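Local coordinates for protein peroxisomal acyl-CoA oxidase 1A (Solanum lycopersicum, PDB 2FON) that probably oxidises acyl-CoA in peroxisomal fatty-acid beta-oxidation, using FAD as its cofactor, at residues B[192-198]-B[256-261]. Residues are numbered along the deposited sequence; the frame is centred on the assembly and turned at random.
Sequences KWWPGGL and MDNGVL. With FAD (flavin-adenine dinucleotide), chain E.
Part of the flavin wall of the FAD pocket, in the beta domain of the acyl-CoA oxidase fold, is formed where segment 192-198 pairs antiparallel with 256-261. Lys-192 and Leu-261 form a hydrogen-bonded pair, joined from Lys-192 N to Leu-261 O (2.6 Å) and back from Leu-261 N to Lys-192 O. Further on the pairing is distorted: Trp-194 N gives a weak bond to Gly-259 O, while the side-chain amide of Asn-258 takes over, ND2 reaching Trp-194 O at 2.6 Å in a nearly straight bond (172°). Trp-194 O lies close to the amide plane, which helps hold the rotation of the amide, and ND2 also meets the edge of the Trp-194 ring. This indole lies nearly parallel to the flavin, with C9 3.5 Å above one face and displaced toward the rim; Trp-193 CD1 sits over the opposite face. The ring of His-421 of the second subunit meets Trp-194 at a shallow angle and Trp-193 almost perpendicularly. Were Trp-194 cut back to an alanine, the flavin's dimethylbenzene side would probably lose its flat apolar neighbour and Trp-193 the surface it packs on. Trp-193 CE3 lies obliquely 3.7 Å from Val-260 CG2, because chi1 of -169° swings the indole away from its own N. The type II turn over 195-198 gives Gly-197 a positive phi, where a CB would jam against the preceding carbonyl O; Gly-197 N bonds Asp-257 O. Leu-198 CD2 rests on Gly-259 CA, where a side chain would collide. Gly-196 N donates to FAD O4 (2.9 Å, 158°), a bond that would probably draw electron density toward O4 and help stabilise reduced flavin.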
ATOM      1  N   LYS B 192       5.410  17.505 -22.251  1.00 66.58           N
ATOM      2  CA  LYS B 192       4.722  16.189 -22.027  1.00 67.25           C
ATOM      3  C   LYS B 192       5.528  15.317 -21.053  1.00 67.21           C
ATOM      4  O   LYS B 192       6.766  15.380 -21.062  1.00 68.84           O
ATOM      5  CB  LYS B 192       4.524  15.420 -23.334  1.00 66.50           C
ATOM      6  CG  LYS B 192       3.662  16.107 -24.334  1.00 67.83           C
ATOM      7  CD  LYS B 192       2.286  16.433 -23.797  1.00 67.37           C
ATOM      8  CE  LYS B 192       1.499  17.195 -24.836  1.00 66.73           C
ATOM      9  NZ  LYS B 192       0.112  17.474 -24.386  1.00 67.28           N
ATOM     10  N   TRP B 193       4.865  14.513 -20.230  1.00 66.21           N
ATOM     11  CA  TRP B 193       5.529  13.810 -19.155  1.00 67.11           C
ATOM     12  C   TRP B 193       4.651  12.647 -18.842  1.00 68.75           C
ATOM     13  O   TRP B 193       3.471  12.864 -18.628  1.00 69.75           O
ATOM     14  CB  TRP B 193       5.505  14.717 -17.921  1.00 67.72           C
ATOM     15  CG  TRP B 193       6.351  14.288 -16.794  1.00 68.02           C
ATOM     16  CD1 TRP B 193       5.988  13.468 -15.779  1.00 68.92           C
ATOM     17  CD2 TRP B 193       7.718  14.659 -16.548  1.00 69.66           C
ATOM     18  NE1 TRP B 193       7.044  13.283 -14.930  1.00 69.98           N
ATOM     19  CE2 TRP B 193       8.115  14.010 -15.373  1.00 67.88           C
ATOM     20  CE3 TRP B 193       8.655  15.464 -17.232  1.00 71.29           C
ATOM     21  CZ2 TRP B 193       9.393  14.139 -14.844  1.00 66.61           C
ATOM     22  CZ3 TRP B 193       9.939  15.596 -16.701  1.00 68.52           C
ATOM     23  CH2 TRP B 193      10.297  14.931 -15.522  1.00 67.30           C
ATOM     24  N   TRP B 194       5.192  11.426 -18.800  1.00 69.81           N
ATOM     25  CA  TRP B 194       4.438  10.156 -18.494  1.00 70.96           C
ATOM     26  C   TRP B 194       4.139   9.202 -19.636  1.00 71.54           C
ATOM     27  O   TRP B 194       4.108   7.999 -19.372  1.00 72.49           O
ATOM     28  CB  TRP B 194       3.097  10.304 -17.690  1.00 70.08           C
ATOM     29  CG  TRP B 194       3.360  10.520 -16.248  1.00 69.78           C
ATOM     30  CD1 TRP B 194       3.074  11.621 -15.532  1.00 66.11           C
ATOM     31  CD2 TRP B 194       4.086   9.633 -15.369  1.00 68.72           C
ATOM     32  NE1 TRP B 194       3.554  11.480 -14.240  1.00 65.81           N
ATOM     33  CE2 TRP B 194       4.181  10.271 -14.120  1.00 65.86           C
ATOM     34  CE3 TRP B 194       4.642   8.369 -15.519  1.00 66.28           C
ATOM     35  CZ2 TRP B 194       4.832   9.693 -13.033  1.00 67.37           C
ATOM     36  CZ3 TRP B 194       5.291   7.791 -14.440  1.00 66.74           C
ATOM     37  CH2 TRP B 194       5.389   8.450 -13.213  1.00 66.48           C
ATOM     38  N   PRO B 195       3.910   9.707 -20.866  1.00 71.23           N
ATOM     39  CA  PRO B 195       3.362   8.861 -21.919  1.00 71.94           C
ATOM     40  C   PRO B 195       4.283   7.680 -22.215  1.00 73.30           C
ATOM     41  O   PRO B 195       5.480   7.865 -22.580  1.00 74.31           O
ATOM     42  CB  PRO B 195       3.285   9.812 -23.130  1.00 72.19           C
ATOM     43  CG  PRO B 195       3.285  11.189 -22.533  1.00 71.44           C
ATOM     44  CD  PRO B 195       4.158  11.071 -21.344  1.00 71.11           C
ATOM     45  N   GLY B 196       3.767   6.473 -22.061  1.00 73.16           N
ATOM     46  CA  GLY B 196       4.666   5.346 -22.197  1.00 75.07           C
ATOM     47  C   GLY B 196       5.064   5.091 -23.647  1.00 75.86           C
ATOM     48  O   GLY B 196       4.223   5.209 -24.530  1.00 76.90           O
ATOM     49  N   GLY B 197       6.330   4.734 -23.889  1.00 75.79           N
ATOM     50  CA  GLY B 197       6.782   4.324 -25.192  1.00 75.27           C
ATOM     51  C   GLY B 197       7.428   5.490 -25.866  1.00 76.32           C
ATOM     52  O   GLY B 197       7.981   5.388 -26.974  1.00 77.78           O
ATOM     53  N   LEU B 198       7.406   6.620 -25.184  1.00 76.18           N
ATOM     54  CA  LEU B 198       7.831   7.866 -25.798  1.00 74.87           C
ATOM     55  C   LEU B 198       9.269   8.135 -25.476  1.00 73.86           C
ATOM     56  O   LEU B 198       9.982   8.675 -26.273  1.00 74.73           O
ATOM     57  CB  LEU B 198       6.941   8.960 -25.254  1.00 74.94           C
ATOM     58  CG  LEU B 198       7.355  10.395 -25.425  1.00 75.93           C
ATOM     59  CD1 LEU B 198       7.176  10.794 -26.830  1.00 74.44           C
ATOM     60  CD2 LEU B 198       6.476  11.233 -24.444  1.00 78.56           C
ATOM     61  N   MET B 256       9.339   0.176 -18.869  1.00 65.14           N
ATOM     62  CA  MET B 256       8.535   1.056 -19.745  1.00 65.49           C
ATOM     63  C   MET B 256       9.264   2.415 -19.866  1.00 65.99           C
ATOM     64  O   MET B 256       9.702   3.009 -18.838  1.00 66.03           O
ATOM     65  CB  MET B 256       7.094   1.219 -19.176  1.00 64.94           C
ATOM     66  CG  MET B 256       6.233   2.234 -19.846  1.00 64.65           C
ATOM     67  SD  MET B 256       5.578   1.592 -21.403  1.00 75.47           S
ATOM     68  CE  MET B 256       4.131   0.612 -20.862  1.00 68.75           C
ATOM     69  N   ASP B 257       9.424   2.892 -21.088  1.00 65.70           N
ATOM     70  CA  ASP B 257      10.098   4.174 -21.278  1.00 67.88           C
ATOM     71  C   ASP B 257       9.144   5.377 -21.254  1.00 67.30           C
ATOM     72  O   ASP B 257       8.861   5.932 -22.309  1.00 68.06           O
ATOM     73  CB  ASP B 257      10.962   4.192 -22.570  1.00 68.75           C
ATOM     74  CG  ASP B 257      10.198   3.709 -23.838  1.00 71.16           C
ATOM     75  OD1 ASP B 257       9.482   2.651 -23.821  1.00 73.86           O
ATOM     76  OD2 ASP B 257      10.337   4.404 -24.872  1.00 73.24           O
ATOM     77  N   ASN B 258       8.663   5.762 -20.075  1.00 65.89           N
ATOM     78  CA  ASN B 258       7.766   6.884 -19.936  1.00 65.85           C
ATOM     79  C   ASN B 258       8.513   8.206 -20.237  1.00 66.54           C
ATOM     80  O   ASN B 258       9.605   8.481 -19.727  1.00 66.09           O
ATOM     81  CB  ASN B 258       7.175   6.912 -18.529  1.00 65.29           C
ATOM     82  CG  ASN B 258       6.345   5.672 -18.208  1.00 67.40           C
ATOM     83  OD1 ASN B 258       6.872   4.654 -17.702  1.00 68.78           O
ATOM     84  ND2 ASN B 258       5.038   5.731 -18.520  1.00 65.00           N
ATOM     85  N   GLY B 259       7.911   9.047 -21.053  1.00 67.25           N
ATOM     86  CA  GLY B 259       8.674  10.130 -21.638  1.00 69.04           C
ATOM     87  C   GLY B 259       8.366  11.553 -21.218  1.00 69.54           C
ATOM     88  O   GLY B 259       7.259  11.873 -20.738  1.00 70.26           O
ATOM     89  N   VAL B 260       9.371  12.392 -21.397  1.00 68.90           N
ATOM     90  CA  VAL B 260       9.197  13.802 -21.318  1.00 69.61           C
ATOM     91  C   VAL B 260       9.412  14.219 -22.742  1.00 70.10           C
ATOM     92  O   VAL B 260      10.252  13.657 -23.424  1.00 71.10           O
ATOM     93  CB  VAL B 260      10.264  14.446 -20.417  1.00 70.52           C
ATOM     94  CG1 VAL B 260      11.683  13.939 -20.786  1.00 71.09           C
ATOM     95  CG2 VAL B 260      10.207  15.936 -20.520  1.00 68.42           C
ATOM     96  N   LEU B 261       8.620  15.164 -23.213  1.00 70.49           N
ATOM     97  CA  LEU B 261       8.708  15.648 -24.591  1.00 70.64           C
ATOM     98  C   LEU B 261       8.320  17.126 -24.640  1.00 70.01           C
ATOM     99  O   LEU B 261       7.294  17.523 -24.107  1.00 71.20           O
ATOM    100  CB  LEU B 261       7.829  14.777 -25.531  1.00 70.36           C
ATOM    101  CG  LEU B 261       7.353  15.334 -26.882  1.00 70.64           C
ATOM    102  CD1 LEU B 261       8.517  15.506 -27.873  1.00 69.28           C
ATOM    103  CD2 LEU B 261       6.344  14.394 -27.461  1.00 70.89           C
TER
HETATM  104  PA  FAD E2000      -3.840  15.287 -10.318  1.00 55.53           P
HETATM  105  O1A FAD E2000      -5.092  15.525 -11.066  1.00 54.87           O
HETATM  106  O2A FAD E2000      -2.844  16.407 -10.443  1.00 53.94           O
HETATM  107  O5B FAD E2000      -4.257  14.967  -8.839  1.00 52.85           O
HETATM  108  C5B FAD E2000      -3.386  15.327  -7.800  1.00 51.78           C
HETATM  109  C4B FAD E2000      -4.165  15.195  -6.480  1.00 50.27           C
HETATM  110  O4B FAD E2000      -5.139  16.201  -6.451  1.00 49.64           O
HETATM  111  C3B FAD E2000      -4.934  13.878  -6.407  1.00 49.52           C
HETATM  112  O3B FAD E2000      -4.993  13.568  -5.069  1.00 47.57           O
HETATM  113  C2B FAD E2000      -6.299  14.207  -6.932  1.00 49.26           C
HETATM  114  O2B FAD E2000      -7.346  13.479  -6.383  1.00 48.35           O
HETATM  115  C1B FAD E2000      -6.420  15.628  -6.419  1.00 52.64           C
HETATM  116  N9A FAD E2000      -7.303  16.394  -7.270  1.00 52.87           N
HETATM  117  C8A FAD E2000      -7.068  16.806  -8.544  1.00 52.88           C
HETATM  118  N7A FAD E2000      -8.169  17.435  -8.974  1.00 52.61           N
HETATM  119  C5A FAD E2000      -9.086  17.438  -7.985  1.00 55.54           C
HETATM  120  C6A FAD E2000     -10.363  17.991  -7.867  1.00 55.08           C
HETATM  121  N6A FAD E2000     -10.919  18.663  -8.896  1.00 54.94           N
HETATM  122  N1A FAD E2000     -11.048  17.831  -6.683  1.00 53.12           N
HETATM  123  C2A FAD E2000     -10.503  17.121  -5.651  1.00 52.83           C
HETATM  124  N3A FAD E2000      -9.234  16.601  -5.770  1.00 54.75           N
HETATM  125  C4A FAD E2000      -8.544  16.764  -6.910  1.00 54.03           C
HETATM  126  N1  FAD E2000      -0.487   9.992 -19.670  1.00 46.01           N
HETATM  127  C2  FAD E2000      -0.547   9.959 -21.056  1.00 46.29           C
HETATM  128  O2  FAD E2000      -1.030  10.924 -21.640  1.00 46.49           O
HETATM  129  N3  FAD E2000      -0.091   8.852 -21.771  1.00 45.14           N
HETATM  130  C4  FAD E2000       0.440   7.777 -21.080  1.00 45.59           C
HETATM  131  O4  FAD E2000       0.874   6.815 -21.695  1.00 46.31           O
HETATM  132  C4X FAD E2000       0.515   7.797 -19.678  1.00 46.17           C
HETATM  133  N5  FAD E2000       1.076   6.741 -18.960  1.00 46.26           N
HETATM  134  C5X FAD E2000       1.133   6.818 -17.587  1.00 45.66           C
HETATM  135  C6  FAD E2000       1.707   5.782 -16.903  1.00 45.11           C
HETATM  136  C7  FAD E2000       1.823   5.874 -15.544  1.00 45.26           C
HETATM  137  C7M FAD E2000       2.445   4.685 -14.910  1.00 45.72           C
HETATM  138  C8  FAD E2000       1.353   6.995 -14.839  1.00 45.94           C
HETATM  139  C8M FAD E2000       1.416   7.124 -13.335  1.00 45.61           C
HETATM  140  C9  FAD E2000       0.762   8.032 -15.526  1.00 45.08           C
HETATM  141  C9A FAD E2000       0.659   7.943 -16.911  1.00 45.76           C
HETATM  142  N10 FAD E2000       0.108   8.977 -17.647  1.00 45.38           N
HETATM  143  C10 FAD E2000       0.051   8.917 -18.997  1.00 45.51           C
HETATM  144  C1' FAD E2000      -0.459  10.211 -17.005  1.00 46.82           C
HETATM  145  C2' FAD E2000      -1.721   9.655 -16.332  1.00 49.04           C
HETATM  146  O2' FAD E2000      -2.567   9.135 -17.296  1.00 53.42           O
HETATM  147  C3' FAD E2000      -2.611  10.611 -15.563  1.00 50.62           C
HETATM  148  O3' FAD E2000      -3.250  11.543 -16.403  1.00 53.24           O
HETATM  149  C4' FAD E2000      -1.920  11.284 -14.418  1.00 50.06           C
HETATM  150  O4' FAD E2000      -1.468  10.280 -13.490  1.00 49.95           O
HETATM  151  C5' FAD E2000      -2.988  12.163 -13.840  1.00 50.46           C
HETATM  152  O5' FAD E2000      -2.457  12.349 -12.555  1.00 57.82           O
HETATM  153  P   FAD E2000      -2.125  13.768 -11.952  1.00 53.85           P
HETATM  154  O1P FAD E2000      -0.709  13.789 -11.502  1.00 53.81           O
HETATM  155  O2P FAD E2000      -2.549  14.921 -12.830  1.00 56.30           O
HETATM  156  O3P FAD E2000      -3.211  13.855 -10.765  1.00 57.72           O